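Local coordinates for protein DNA ligase (Alteromonas mediterranea, PDB 6GDR) that probably seals breaks in the DNA backbone, as an ATP-dependent ligase of the small Lig E type, and is bound here to DNA and AMP, at residues A132-V137 against D143-M148; L237-E240 against Q246-L249; V268-Y273 against G279-A284. All blocks are in the same frame, centred on the assembly; numbering follows the deposited sequence. Where two conformers were deposited one is given.

Interaction 1 of 3, residues A132-V137 against D143-M148; sequences AFDMPV and DSRLNM. With AMP (adenosine monophosphate), chain G.
Asp134 and Arg145 carry the polar side of this contact as a buried salt bridge. NE of Arg145 points almost straight at OD1 of Asp134, 2.6 Å away with an angle of 172° at the hydrogen. OD1 of Asp134 lies near the guanidinium plane and accepts through its syn lone pair. NH2 adds weak bonds to OD1 and, at 3.3 Å, to OD2; the carboxylate and guanidinium planes are 32° apart. OD1 is gripped a second time by the backbone N of Met135 at 2.6 Å, which comes from above the carboxylate plane and helps fix its rotation. A bend at chi3 (-65°) turns the arginine head back toward the strand end, and Arg145 NH1 is weakly bonded to the carbonyl of Gln140.

The contact ties the end of strand 129-134 to helix 142-154 within a beta-alpha-beta unit of the ATP-dependent DNA ligase (nucleotidyltransferase) domain. Phe133, at a classic beta bulge with Asp134 opposite Asp71, belongs to the AMP pocket: N3 of AMP lies over the centre of the Phe133 ring, 4.0 Å above its plane.

On the apolar side, long, unbranched thioethers suit the span between chain and helix. In one of its two conformers Met148 brings CE within 3.8 Å of CE of Met135, so this contact is less certain. Val137 sets its CB against CD of Arg145 at 4.1 Å.

Interaction 2 of 3, residues L237-E240 against Q246-L249; sequences LLVE and QFKL. With nucleotides of chain A.
Leu237 and Leu249 pair through two backbone hydrogen bonds, Leu249 N to Leu237 O at 2.7 Å and Leu237 N to Leu249 O at 2.8 Å. Val239 and Phe247 form the next hydrogen-bonded pair, joined by Val239 N to Phe247 O and by Phe247 N to Val239 O. Leu238 with Lys248 and Glu240 with Gln246 are the non-hydrogen-bonded pairs between and beyond them. At Lys248 the backbone N turns outward to the DNA: it meets OP1 of DG13 of chain A at 3.1 Å, nearly straight at 179°. The lysine side chain runs extended beside DG12 of chain A, its CB 3.5 Å from the sugar C5', and its amine has a cation-pi partner in Phe224. Its positive charge probably adds a general attraction to the nearby phosphates.

Leu237, Val239, Phe247 and Leu249 share the buried face, where aliphatic and aromatic groups belong. With CG between the backbone N and the carbonyl carbon (chi1 68°), the Phe247 ring is placed against the cross-strand Val239, whose CG2 sits over one face, 3.5 Å from the ring centroid, as a CH-pi contact. CG1 of Val239 leans instead on CB of Leu249 at 4.2 Å. Phe247 also meets Phe270 edge to face, so an alanine here would probably leave the Val239 methyl without its aromatic cover and open a gap beside Phe270. On the other face Glu240 and Gln246 lie side by side, their end groups nearly coplanar (25°); OE1 of Glu240 and OE1 of Gln246, 3.4 Å apart, are not hydrogen-bonded, and polar chains suit this more exposed face.

Such pairing is that of an antiparallel beta hairpin, here at the edge of the sheet in the OB-like domain, with its outer strand against the DNA backbone.

Interaction 3 of 3, residues V268-Y273 against G279-A284; sequences VTFKFY and GKPRFA. With nucleotides of chain C.
Tyr273 N donates to Arg282 O at 2.9 Å, an almost straight bond (177°) in the carbonyl plane, and joins the end of strand 267-272 to the loop that leads to strand 285-289 of the OB-like domain. Beside it, CA of Ala284 approaches Lys271 O at 3.2 Å in a CA-H...O contact. Phe283 has positive phi, a left-handed backbone conformation uncommon outside glycine and asparagine.

Pro281, compact and rigid, fits between two aromatics: its CG meets CE1 of Phe270 at 3.6 Å, the two side chains crossing at about a right angle, while its CB lies against CB of Phe272. Small Ala284 lets the strand come close, with its CB near CD1 of Phe270.

Tyr273 crosses Phe283 at about a right angle, CD2 against CB at 3.6 Å. The Phe283 ring is sandwiched, with CG of Arg282 over its centre on one face and C2' of DC1 of chain C over the other, nearer the rim. Arg282 itself reaches on to a salt bridge with Asp36. Lys271, extended beyond CG, carries NZ to OP1 of DC3 of chain C, at a doubtfully short distance, and to Tyr273 OH at 2.9 Å.

Following the chain from the N terminus, the three contacts come in series; none nests in or crosses another. Interaction 1 closes first, a short connection from strand 129-134 to helix 142-154 in the ATP-dependent DNA ligase (nucleotidyltransferase) domain. Interaction 2 then closes the hairpin of strands 234-240 and 246-249, and interaction 3 closes the loop after strand 267-272, both in the OB-like domain. These two touch, their centres about 10 Å apart: Phe247 packs on Pro281, and Lys280 NZ probably bonds to Gln246 O. Interaction 1 stands apart, its centre about 34 Å from that of interaction 3. DNA nucleotides meet interactions 2 and 3, whereas AMP meets interaction 1.

Interaction 1 of 3, residues A132-V137 against D143-M148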
loop_
_atom_site.group_PDB
_atom_site.type_symbol
_atom_site.label_atom_id
_atom_site.label_comp_id
_atom_site.label_asym_id
_atom_site.label_seq_id
_atom_site.Cartn_x
_atom_site.Cartn_y
_atom_site.Cartn_z
ATOM N N ALA D 132 6.277 12.297 1.985
ATOM C CA ALA D 132 6.106 12.146 3.424
ATOM C C ALA D 132 4.634 12.261 3.804
ATOM O O ALA D 132 3.897 13.082 3.250
ATOM C CB ALA D 132 6.923 13.201 4.169
ATOM N N PHE D 133 4.207 11.431 4.759
ATOM C CA PHE D 133 2.821 11.427 5.208
ATOM C C PHE D 133 2.643 11.438 6.719
ATOM O O PHE D 133 1.505 11.579 7.178
ATOM C CB PHE D 133 2.071 10.211 4.637
ATOM C CG PHE D 133 2.756 8.896 4.878
ATOM C CD1 PHE D 133 2.649 8.254 6.100
ATOM C CD2 PHE D 133 3.494 8.291 3.874
ATOM C CE1 PHE D 133 3.274 7.040 6.321
ATOM C CE2 PHE D 133 4.119 7.077 4.088
ATOM C CZ PHE D 133 4.009 6.451 5.313
ATOM N N ASP D 134 3.707 11.298 7.506
ATOM C CA ASP D 134 3.560 11.332 8.956
ATOM C C ASP D 134 4.937 11.392 9.601
ATOM O O ASP D 134 5.957 11.114 8.962
ATOM C CB ASP D 134 2.787 10.112 9.471
ATOM C CG ASP D 134 2.214 10.326 10.862
ATOM O OD1 ASP D 134 2.409 11.422 11.427
ATOM O OD2 ASP D 134 1.567 9.397 11.389
ATOM N N MET D 135 4.945 11.764 10.880
ATOM C CA MET D 135 6.140 11.742 11.710
ATOM C C MET D 135 5.814 10.922 12.954
ATOM O O MET D 135 4.750 11.127 13.563
ATOM C CB MET D 135 6.583 13.157 12.104
ATOM C CG MET D 135 6.906 14.059 10.925
ATOM S SD MET D 135 7.339 15.744 11.414
ATOM C CE MET D 135 8.873 15.469 12.297
ATOM N N PRO D 136 6.688 9.988 13.371
ATOM C CA PRO D 136 6.397 9.130 14.527
ATOM C C PRO D 136 6.627 9.824 15.869
ATOM O O PRO D 136 7.298 9.295 16.755
ATOM C CB PRO D 136 7.352 7.953 14.320
ATOM C CG PRO D 136 8.534 8.562 13.658
ATOM C CD PRO D 136 8.009 9.686 12.792
ATOM N N VAL D 137 6.053 11.014 16.021
ATOM C CA VAL D 137 6.247 11.813 17.226
ATOM C C VAL D 137 5.268 11.363 18.301
ATOM O O VAL D 137 4.107 11.040 18.017
ATOM C CB VAL D 137 6.082 13.309 16.904
ATOM C CG1 VAL D 137 5.986 14.142 18.180
ATOM C CG2 VAL D 137 7.246 13.787 16.046
ATOM N N ASP D 143 -2.735 16.597 13.095
ATOM C CA ASP D 143 -2.856 17.948 12.558
ATOM C C ASP D 143 -1.581 18.743 12.807
ATOM O O ASP D 143 -1.111 19.471 11.925
ATOM C CB ASP D 143 -4.059 18.654 13.184
ATOM C CG ASP D 143 -4.626 19.741 12.293
ATOM O OD1 ASP D 143 -5.503 19.431 11.460
ATOM O OD2 ASP D 143 -4.191 20.905 12.421
ATOM N N SER D 144 -1.001 18.605 14.002
ATOM C CA SER D 144 0.244 19.298 14.309
ATOM C C SER D 144 1.409 18.715 13.520
ATOM O O SER D 144 2.257 19.458 13.013
ATOM C CB SER D 144 0.526 19.224 15.809
ATOM O OG SER D 144 1.824 19.708 16.109
ATOM N N ARG D 145 1.468 17.385 13.406
ATOM C CA ARG D 145 2.550 16.756 12.655
ATOM C C ARG D 145 2.488 17.143 11.183
ATOM O O ARG D 145 3.522 17.418 10.562
ATOM C CB ARG D 145 2.487 15.236 12.821
ATOM C CG ARG D 145 2.406 14.787 14.274
ATOM C CD ARG D 145 2.768 13.321 14.441
ATOM N NE ARG D 145 1.816 12.424 13.789
ATOM C CZ ARG D 145 0.693 11.975 14.344
ATOM N NH1 ARG D 145 0.354 12.339 15.573
ATOM N NH2 ARG D 145 -0.100 11.158 13.663
ATOM N N LEU D 146 1.284 17.174 10.609
ATOM C CA LEU D 146 1.129 17.652 9.239
ATOM C C LEU D 146 1.664 19.072 9.100
ATOM O O LEU D 146 2.420 19.377 8.170
ATOM C CB LEU D 146 -0.342 17.590 8.824
ATOM C CG LEU D 146 -0.685 18.171 7.448
ATOM C CD1 LEU D 146 -0.003 17.384 6.339
ATOM C CD2 LEU D 146 -2.188 18.201 7.238
ATOM N N ASN D 147 1.274 19.959 10.019
ATOM C CA ASN D 147 1.777 21.327 9.983
ATOM C C ASN D 147 3.298 21.350 10.021
ATOM O O ASN D 147 3.933 22.122 9.293
ATOM C CB ASN D 147 1.197 22.132 11.147
ATOM C CG ASN D 147 -0.308 22.299 11.046
ATOM O OD1 ASN D 147 -0.886 22.189 9.965
ATOM N ND2 ASN D 147 -0.951 22.572 12.177
ATOM N N MET D 148 3.900 20.511 10.868
ATOM C CA MET D 148 5.356 20.435 10.933
ATOM C C MET D 148 5.938 19.968 9.605
ATOM O O MET D 148 6.953 20.502 9.141
ATOM C CB MET D 148 5.777 19.497 12.064
ATOM C CG MET D 148 5.437 20.010 13.457
ATOM S SD MET D 148 5.503 18.731 14.730
ATOM C CE MET D 148 7.153 18.078 14.491
HETATM P P AMP G . -0.907 -1.562 3.280
HETATM O O1P AMP G . -0.719 -0.817 1.978
HETATM O O2P AMP G . -2.161 -2.381 3.477
HETATM O "O5'" AMP G . -0.807 -0.494 4.479
HETATM C "C5'" AMP G . -0.803 0.898 4.177
HETATM C "C4'" AMP G . 0.567 1.314 3.648
HETATM O "O4'" AMP G . 0.413 2.243 2.571
HETATM C "C3'" AMP G . 1.466 1.969 4.684
HETATM O "O3'" AMP G . 2.563 1.101 4.992
HETATM C "C2'" AMP G . 1.946 3.260 4.052
HETATM O "O2'" AMP G . 3.372 3.354 4.074
HETATM C "C1'" AMP G . 1.452 3.225 2.611
HETATM N N9 AMP G . 0.930 4.507 2.060
HETATM C C8 AMP G . 1.011 4.816 0.751
HETATM N N7 AMP G . 0.466 6.032 0.500
HETATM C C5 AMP G . 0.025 6.524 1.668
HETATM C C6 AMP G . -0.651 7.766 2.104
HETATM N N6 AMP G . -0.962 8.726 1.207
HETATM N N1 AMP G . -0.946 7.903 3.413
HETATM C C2 AMP G . -0.640 6.948 4.311
HETATM N N3 AMP G . -0.026 5.796 3.978
HETATM C C4 AMP G . 0.332 5.524 2.699
#

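Interaction 2 of 3, residues L237-E240 against Q246-L249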
loop_
_atom_site.group_PDB
_atom_site.type_symbol
_atom_site.label_atom_id
_atom_site.label_comp_id
_atom_site.label_asym_id
_atom_site.label_seq_id
_atom_site.Cartn_x
_atom_site.Cartn_y
_atom_site.Cartn_z
ATOM N N LEU D 237 -4.014 -23.019 -6.310
ATOM C CA LEU D 237 -4.668 -23.533 -7.506
ATOM C C LEU D 237 -4.204 -22.725 -8.706
ATOM O O LEU D 237 -4.220 -21.491 -8.670
ATOM C CB LEU D 237 -6.194 -23.450 -7.385
ATOM C CG LEU D 237 -6.833 -24.114 -6.166
ATOM C CD1 LEU D 237 -8.318 -23.800 -6.128
ATOM C CD2 LEU D 237 -6.603 -25.615 -6.183
ATOM N N LEU D 238 -3.792 -23.417 -9.766
ATOM C CA LEU D 238 -3.430 -22.751 -11.014
ATOM C C LEU D 238 -4.711 -22.503 -11.798
ATOM O O LEU D 238 -5.211 -23.389 -12.493
ATOM C CB LEU D 238 -2.443 -23.590 -11.816
ATOM C CG LEU D 238 -2.034 -22.997 -13.170
ATOM C CD1 LEU D 238 -1.371 -21.633 -12.999
ATOM C CD2 LEU D 238 -1.115 -23.947 -13.918
ATOM N N VAL D 239 -5.244 -21.292 -11.687
ATOM C CA VAL D 239 -6.481 -20.930 -12.342
ATOM C C VAL D 239 -6.160 -20.163 -13.620
ATOM O O VAL D 239 -5.030 -19.744 -13.854
ATOM C CB VAL D 239 -7.406 -20.110 -11.409
ATOM C CG1 VAL D 239 -7.725 -20.902 -10.149
ATOM C CG2 VAL D 239 -6.773 -18.771 -11.055
ATOM N N GLU D 240 -7.175 -19.975 -14.461
ATOM C CA GLU D 240 -7.010 -19.259 -15.719
ATOM C C GLU D 240 -8.288 -18.493 -16.016
ATOM O O GLU D 240 -9.385 -19.049 -15.914
ATOM C CB GLU D 240 -6.681 -20.222 -16.864
ATOM C CG GLU D 240 -6.704 -19.581 -18.244
ATOM C CD GLU D 240 -6.164 -20.502 -19.320
ATOM O OE1 GLU D 240 -4.930 -20.678 -19.392
ATOM O OE2 GLU D 240 -6.976 -21.056 -20.088
ATOM N N GLN D 246 -3.315 -16.766 -16.770
ATOM C CA GLN D 246 -3.146 -17.807 -15.767
ATOM C C GLN D 246 -2.385 -17.257 -14.569
ATOM O O GLN D 246 -1.426 -16.493 -14.725
ATOM C CB GLN D 246 -2.403 -19.011 -16.347
ATOM C CG GLN D 246 -1.010 -18.685 -16.883
ATOM C CD GLN D 246 -0.815 -19.088 -18.335
ATOM O OE1 GLN D 246 -1.774 -19.387 -19.048
ATOM N NE2 GLN D 246 0.437 -19.092 -18.779
ATOM N N PHE D 247 -2.818 -17.650 -13.375
ATOM C CA PHE D 247 -2.164 -17.230 -12.146
ATOM C C PHE D 247 -2.522 -18.224 -11.053
ATOM O O PHE D 247 -3.521 -18.942 -11.147
ATOM C CB PHE D 247 -2.577 -15.813 -11.740
ATOM C CG PHE D 247 -4.012 -15.702 -11.313
ATOM C CD1 PHE D 247 -4.350 -15.705 -9.971
ATOM C CD2 PHE D 247 -5.021 -15.597 -12.254
ATOM C CE1 PHE D 247 -5.671 -15.604 -9.573
ATOM C CE2 PHE D 247 -6.344 -15.496 -11.864
ATOM C CZ PHE D 247 -6.669 -15.499 -10.521
ATOM N N LYS D 248 -1.695 -18.253 -10.014
ATOM C CA LYS D 248 -1.918 -19.141 -8.884
ATOM C C LYS D 248 -2.785 -18.445 -7.842
ATOM O O LYS D 248 -2.454 -17.349 -7.378
ATOM C CB LYS D 248 -0.588 -19.565 -8.263
ATOM C CG LYS D 248 0.341 -20.309 -9.208
ATOM C CD LYS D 248 1.498 -20.952 -8.456
ATOM C CE LYS D 248 2.697 -21.187 -9.364
ATOM N NZ LYS D 248 3.744 -22.022 -8.709
ATOM N N LEU D 249 -3.893 -19.087 -7.479
ATOM C CA LEU D 249 -4.781 -18.606 -6.426
ATOM C C LEU D 249 -4.473 -19.411 -5.168
ATOM O O LEU D 249 -4.753 -20.612 -5.111
ATOM C CB LEU D 249 -6.242 -18.757 -6.842
ATOM C CG LEU D 249 -7.292 -18.128 -5.924
ATOM C CD1 LEU D 249 -7.178 -16.609 -5.919
ATOM C CD2 LEU D 249 -8.690 -18.560 -6.348
ATOM P P DG A 12 1.756 -20.030 -3.703
ATOM O OP1 DG A 12 1.598 -20.986 -4.823
ATOM O OP2 DG A 12 3.053 -19.926 -3.000
ATOM O "O5'" DG A 12 1.358 -18.563 -4.207
ATOM C "C5'" DG A 12 0.298 -18.399 -5.133
ATOM C "C4'" DG A 12 -0.083 -16.935 -5.294
ATOM O "O4'" DG A 12 -0.004 -16.271 -4.016
ATOM C "C3'" DG A 12 0.819 -16.122 -6.208
ATOM O "O3'" DG A 12 0.402 -16.236 -7.571
ATOM C "C2'" DG A 12 0.661 -14.698 -5.673
ATOM C "C1'" DG A 12 0.225 -14.888 -4.215
ATOM N N9 DG A 12 1.217 -14.439 -3.238
ATOM C C8 DG A 12 1.958 -15.229 -2.393
ATOM N N7 DG A 12 2.761 -14.554 -1.619
ATOM C C5 DG A 12 2.539 -13.228 -1.973
ATOM C C6 DG A 12 3.127 -12.042 -1.472
ATOM O O6 DG A 12 3.988 -11.925 -0.588
ATOM N N1 DG A 12 2.620 -10.909 -2.105
ATOM C C2 DG A 12 1.664 -10.923 -3.094
ATOM N N2 DG A 12 1.300 -9.729 -3.583
ATOM N N3 DG A 12 1.104 -12.028 -3.572
ATOM C C4 DG A 12 1.589 -13.140 -2.966
ATOM P P DG A 13 1.453 -16.010 -8.769
ATOM O OP1 DG A 13 0.777 -16.394 -10.027
ATOM O OP2 DG A 13 2.730 -16.660 -8.391
ATOM O "O5'" DG A 13 1.701 -14.429 -8.781
ATOM C "C5'" DG A 13 0.652 -13.543 -9.158
ATOM C "C4'" DG A 13 1.181 -12.135 -9.365
ATOM O "O4'" DG A 13 1.604 -11.590 -8.084
ATOM C "C3'" DG A 13 2.397 -12.041 -10.286
ATOM O "O3'" DG A 13 2.330 -10.880 -11.106
ATOM C "C2'" DG A 13 3.567 -11.992 -9.317
ATOM C "C1'" DG A 13 2.979 -11.257 -8.123
ATOM N N9 DG A 13 3.591 -11.630 -6.853
ATOM C C8 DG A 13 3.676 -12.890 -6.315
ATOM N N7 DG A 13 4.286 -12.923 -5.163
ATOM C C5 DG A 13 4.631 -11.601 -4.925
ATOM C C6 DG A 13 5.314 -11.021 -3.832
ATOM O O6 DG A 13 5.764 -11.582 -2.822
ATOM N N1 DG A 13 5.457 -9.647 -3.986
ATOM C C2 DG A 13 5.000 -8.922 -5.060
ATOM N N2 DG A 13 5.235 -7.604 -5.028
ATOM N N3 DG A 13 4.360 -9.451 -6.091
ATOM C C4 DG A 13 4.212 -10.791 -5.957
#

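Interaction 3 of 3, residues V268-Y273 against G279-A284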
loop_
_atom_site.group_PDB
_atom_site.type_symbol
_atom_site.label_atom_id
_atom_site.label_comp_id
_atom_site.label_asym_id
_atom_site.label_seq_id
_atom_site.Cartn_x
_atom_site.Cartn_y
_atom_site.Cartn_z
ATOM N N VAL D 268 -14.004 -20.977 -10.312
ATOM C CA VAL D 268 -14.012 -20.329 -9.009
ATOM C C VAL D 268 -14.066 -18.823 -9.211
ATOM O O VAL D 268 -13.605 -18.296 -10.229
ATOM C CB VAL D 268 -12.778 -20.712 -8.163
ATOM C CG1 VAL D 268 -12.734 -22.216 -7.940
ATOM C CG2 VAL D 268 -11.494 -20.228 -8.830
ATOM N N THR D 269 -14.632 -18.131 -8.229
ATOM C CA THR D 269 -14.686 -16.677 -8.221
ATOM C C THR D 269 -13.697 -16.137 -7.198
ATOM O O THR D 269 -13.617 -16.638 -6.070
ATOM C CB THR D 269 -16.094 -16.174 -7.897
ATOM O OG1 THR D 269 -17.035 -16.771 -8.798
ATOM C CG2 THR D 269 -16.171 -14.656 -8.029
ATOM N N PHE D 270 -12.952 -15.109 -7.597
ATOM C CA PHE D 270 -11.923 -14.521 -6.756
ATOM C C PHE D 270 -12.019 -13.006 -6.828
ATOM O O PHE D 270 -12.432 -12.443 -7.845
ATOM C CB PHE D 270 -10.521 -14.967 -7.192
ATOM C CG PHE D 270 -10.096 -14.410 -8.524
ATOM C CD1 PHE D 270 -9.336 -13.254 -8.595
ATOM C CD2 PHE D 270 -10.459 -15.039 -9.701
ATOM C CE1 PHE D 270 -8.945 -12.737 -9.816
ATOM C CE2 PHE D 270 -10.070 -14.527 -10.926
ATOM C CZ PHE D 270 -9.312 -13.375 -10.982
ATOM N N LYS D 271 -11.631 -12.352 -5.739
ATOM C CA LYS D 271 -11.507 -10.905 -5.714
ATOM C C LYS D 271 -10.050 -10.517 -5.925
ATOM O O LYS D 271 -9.131 -11.291 -5.649
ATOM C CB LYS D 271 -12.030 -10.323 -4.396
ATOM C CG LYS D 271 -11.023 -10.272 -3.256
ATOM C CD LYS D 271 -11.650 -9.663 -2.015
ATOM C CE LYS D 271 -10.597 -9.286 -0.989
ATOM N NZ LYS D 271 -11.181 -8.543 0.161
ATOM N N PHE D 272 -9.849 -9.301 -6.424
ATOM C CA PHE D 272 -8.506 -8.826 -6.718
ATOM C C PHE D 272 -8.512 -7.305 -6.717
ATOM O O PHE D 272 -9.553 -6.669 -6.896
ATOM C CB PHE D 272 -8.004 -9.370 -8.060
ATOM C CG PHE D 272 -8.793 -8.887 -9.243
ATOM C CD1 PHE D 272 -10.015 -9.457 -9.558
ATOM C CD2 PHE D 272 -8.311 -7.865 -10.043
ATOM C CE1 PHE D 272 -10.743 -9.013 -10.648
ATOM C CE2 PHE D 272 -9.032 -7.418 -11.134
ATOM C CZ PHE D 272 -10.250 -7.993 -11.437
ATOM N N TYR D 273 -7.328 -6.734 -6.513
ATOM C CA TYR D 273 -7.142 -5.287 -6.432
ATOM C C TYR D 273 -6.328 -4.848 -7.646
ATOM O O TYR D 273 -5.131 -4.571 -7.554
ATOM C CB TYR D 273 -6.451 -4.906 -5.117
ATOM C CG TYR D 273 -7.228 -5.290 -3.879
ATOM C CD1 TYR D 273 -7.946 -4.340 -3.163
ATOM C CD2 TYR D 273 -7.245 -6.601 -3.424
ATOM C CE1 TYR D 273 -8.655 -4.687 -2.029
ATOM C CE2 TYR D 273 -7.951 -6.957 -2.294
ATOM C CZ TYR D 273 -8.655 -5.997 -1.599
ATOM O OH TYR D 273 -9.360 -6.347 -0.473
ATOM N N GLY D 279 -0.905 -7.938 -16.505
ATOM C CA GLY D 279 -2.328 -8.213 -16.475
ATOM C C GLY D 279 -2.765 -9.275 -15.494
ATOM O O GLY D 279 -3.902 -9.747 -15.585
ATOM N N LYS D 280 -1.906 -9.666 -14.553
ATOM C CA LYS D 280 -2.285 -10.706 -13.604
ATOM C C LYS D 280 -2.960 -10.085 -12.381
ATOM O O LYS D 280 -2.547 -9.015 -11.926
ATOM C CB LYS D 280 -1.062 -11.503 -13.161
ATOM C CG LYS D 280 -0.184 -11.977 -14.313
ATOM C CD LYS D 280 -0.078 -13.493 -14.367
ATOM C CE LYS D 280 0.684 -13.943 -15.605
ATOM N NZ LYS D 280 0.718 -15.424 -15.743
ATOM N N PRO D 281 -3.992 -10.712 -11.816
ATOM C CA PRO D 281 -4.661 -10.110 -10.655
ATOM C C PRO D 281 -3.710 -9.976 -9.475
ATOM O O PRO D 281 -2.894 -10.861 -9.210
ATOM C CB PRO D 281 -5.803 -11.089 -10.349
ATOM C CG PRO D 281 -5.944 -11.934 -11.568
ATOM C CD PRO D 281 -4.589 -12.008 -12.177
ATOM N N ARG D 282 -3.827 -8.858 -8.762
ATOM C CA ARG D 282 -2.968 -8.564 -7.624
ATOM C C ARG D 282 -3.737 -8.739 -6.320
ATOM O O ARG D 282 -4.921 -8.399 -6.231
ATOM C CB ARG D 282 -2.406 -7.143 -7.708
ATOM C CG ARG D 282 -1.623 -6.752 -6.471
ATOM C CD ARG D 282 -0.560 -5.700 -6.729
ATOM N NE ARG D 282 -1.097 -4.344 -6.675
ATOM C CZ ARG D 282 -0.367 -3.258 -6.439
ATOM N NH1 ARG D 282 0.938 -3.358 -6.220
ATOM N NH2 ARG D 282 -0.945 -2.066 -6.411
ATOM N N PHE D 283 -3.050 -9.273 -5.309
ATOM C CA PHE D 283 -3.641 -9.504 -3.991
ATOM C C PHE D 283 -4.886 -10.380 -4.087
ATOM O O PHE D 283 -5.823 -10.235 -3.299
ATOM C CB PHE D 283 -3.983 -8.183 -3.295
ATOM C CG PHE D 283 -2.867 -7.173 -3.311
ATOM C CD1 PHE D 283 -1.540 -7.573 -3.347
ATOM C CD2 PHE D 283 -3.153 -5.816 -3.291
ATOM C CE1 PHE D 283 -0.520 -6.637 -3.362
ATOM C CE2 PHE D 283 -2.136 -4.878 -3.306
ATOM C CZ PHE D 283 -0.820 -5.288 -3.341
ATOM N N ALA D 284 -4.903 -11.296 -5.051
ATOM C CA ALA D 284 -6.092 -12.095 -5.297
ATOM C C ALA D 284 -6.355 -13.050 -4.140
ATOM O O ALA D 284 -5.426 -13.580 -3.524
ATOM C CB ALA D 284 -5.943 -12.881 -6.598
ATOM O OP3 DC C 1 -0.171 -4.690 5.167
ATOM P P DC C 1 0.603 -4.097 4.052
ATOM O OP1 DC C 1 2.036 -4.251 4.373
ATOM O OP2 DC C 1 0.063 -2.742 3.809
ATOM O "O5'" DC C 1 0.298 -4.964 2.746
ATOM C "C5'" DC C 1 0.074 -4.323 1.500
ATOM C "C4'" DC C 1 -0.504 -5.291 0.489
ATOM O "O4'" DC C 1 0.514 -6.250 0.095
ATOM C "C3'" DC C 1 -1.661 -6.130 1.001
ATOM O "O3'" DC C 1 -2.901 -5.449 0.846
ATOM C "C2'" DC C 1 -1.565 -7.373 0.136
ATOM C "C1'" DC C 1 -0.060 -7.542 -0.031
ATOM N N1 DC C 1 0.552 -8.439 0.989
ATOM C C2 DC C 1 0.475 -9.822 0.821
ATOM O O2 DC C 1 -0.098 -10.274 -0.177
ATOM N N3 DC C 1 1.033 -10.629 1.757
ATOM C C4 DC C 1 1.644 -10.100 2.817
ATOM N N4 DC C 1 2.180 -10.936 3.714
ATOM C C5 DC C 1 1.731 -8.690 3.007
ATOM C C6 DC C 1 1.177 -7.904 2.078
ATOM P P DA C 2 -4.110 -5.742 1.866
ATOM O OP1 DA C 2 -5.221 -4.832 1.511
ATOM O OP2 DA C 2 -3.554 -5.734 3.238
ATOM O "O5'" DA C 2 -4.542 -7.244 1.526
ATOM C "C5'" DA C 2 -5.117 -7.547 0.262
ATOM C "C4'" DA C 2 -5.258 -9.046 0.070
ATOM O "O4'" DA C 2 -3.942 -9.661 0.046
ATOM C "C3'" DA C 2 -5.996 -9.775 1.181
ATOM O "O3'" DA C 2 -7.404 -9.713 1.005
ATOM C "C2'" DA C 2 -5.452 -11.186 1.047
ATOM C "C1'" DA C 2 -4.000 -10.948 0.652
ATOM N N9 DA C 2 -3.083 -10.983 1.789
ATOM C C8 DA C 2 -2.580 -9.916 2.481
ATOM N N7 DA C 2 -1.781 -10.254 3.467
ATOM C C5 DA C 2 -1.766 -11.639 3.423
ATOM C C6 DA C 2 -1.107 -12.609 4.206
ATOM N N6 DA C 2 -0.301 -12.307 5.228
ATOM N N1 DA C 2 -1.309 -13.906 3.894
ATOM C C2 DA C 2 -2.115 -14.205 2.870
ATOM N N3 DA C 2 -2.786 -13.385 2.063
ATOM C C4 DA C 2 -2.566 -12.104 2.396
ATOM P P DC C 3 -8.371 -9.889 2.276
ATOM O OP1 DC C 3 -9.771 -9.816 1.801
ATOM O OP2 DC C 3 -7.904 -8.958 3.327
ATOM O "O5'" DC C 3 -8.071 -11.376 2.785
ATOM C "C5'" DC C 3 -8.351 -12.486 1.942
ATOM C "C4'" DC C 3 -7.774 -13.768 2.521
ATOM O "O4'" DC C 3 -6.361 -13.591 2.775
ATOM C "C3'" DC C 3 -8.367 -14.189 3.853
ATOM O "O3'" DC C 3 -9.512 -15.014 3.659
ATOM C "C2'" DC C 3 -7.225 -14.940 4.536
ATOM C "C1'" DC C 3 -5.959 -14.388 3.874
ATOM N N1 DC C 3 -5.118 -13.557 4.787
ATOM C C2 DC C 3 -4.237 -14.184 5.672
ATOM O O2 DC C 3 -4.175 -15.420 5.684
ATOM N N3 DC C 3 -3.478 -13.420 6.494
ATOM C C4 DC C 3 -3.576 -12.091 6.450
ATOM N N4 DC C 3 -2.804 -11.379 7.280
ATOM C C5 DC C 3 -4.467 -11.433 5.552
ATOM C C6 DC C 3 -5.212 -12.197 4.747
#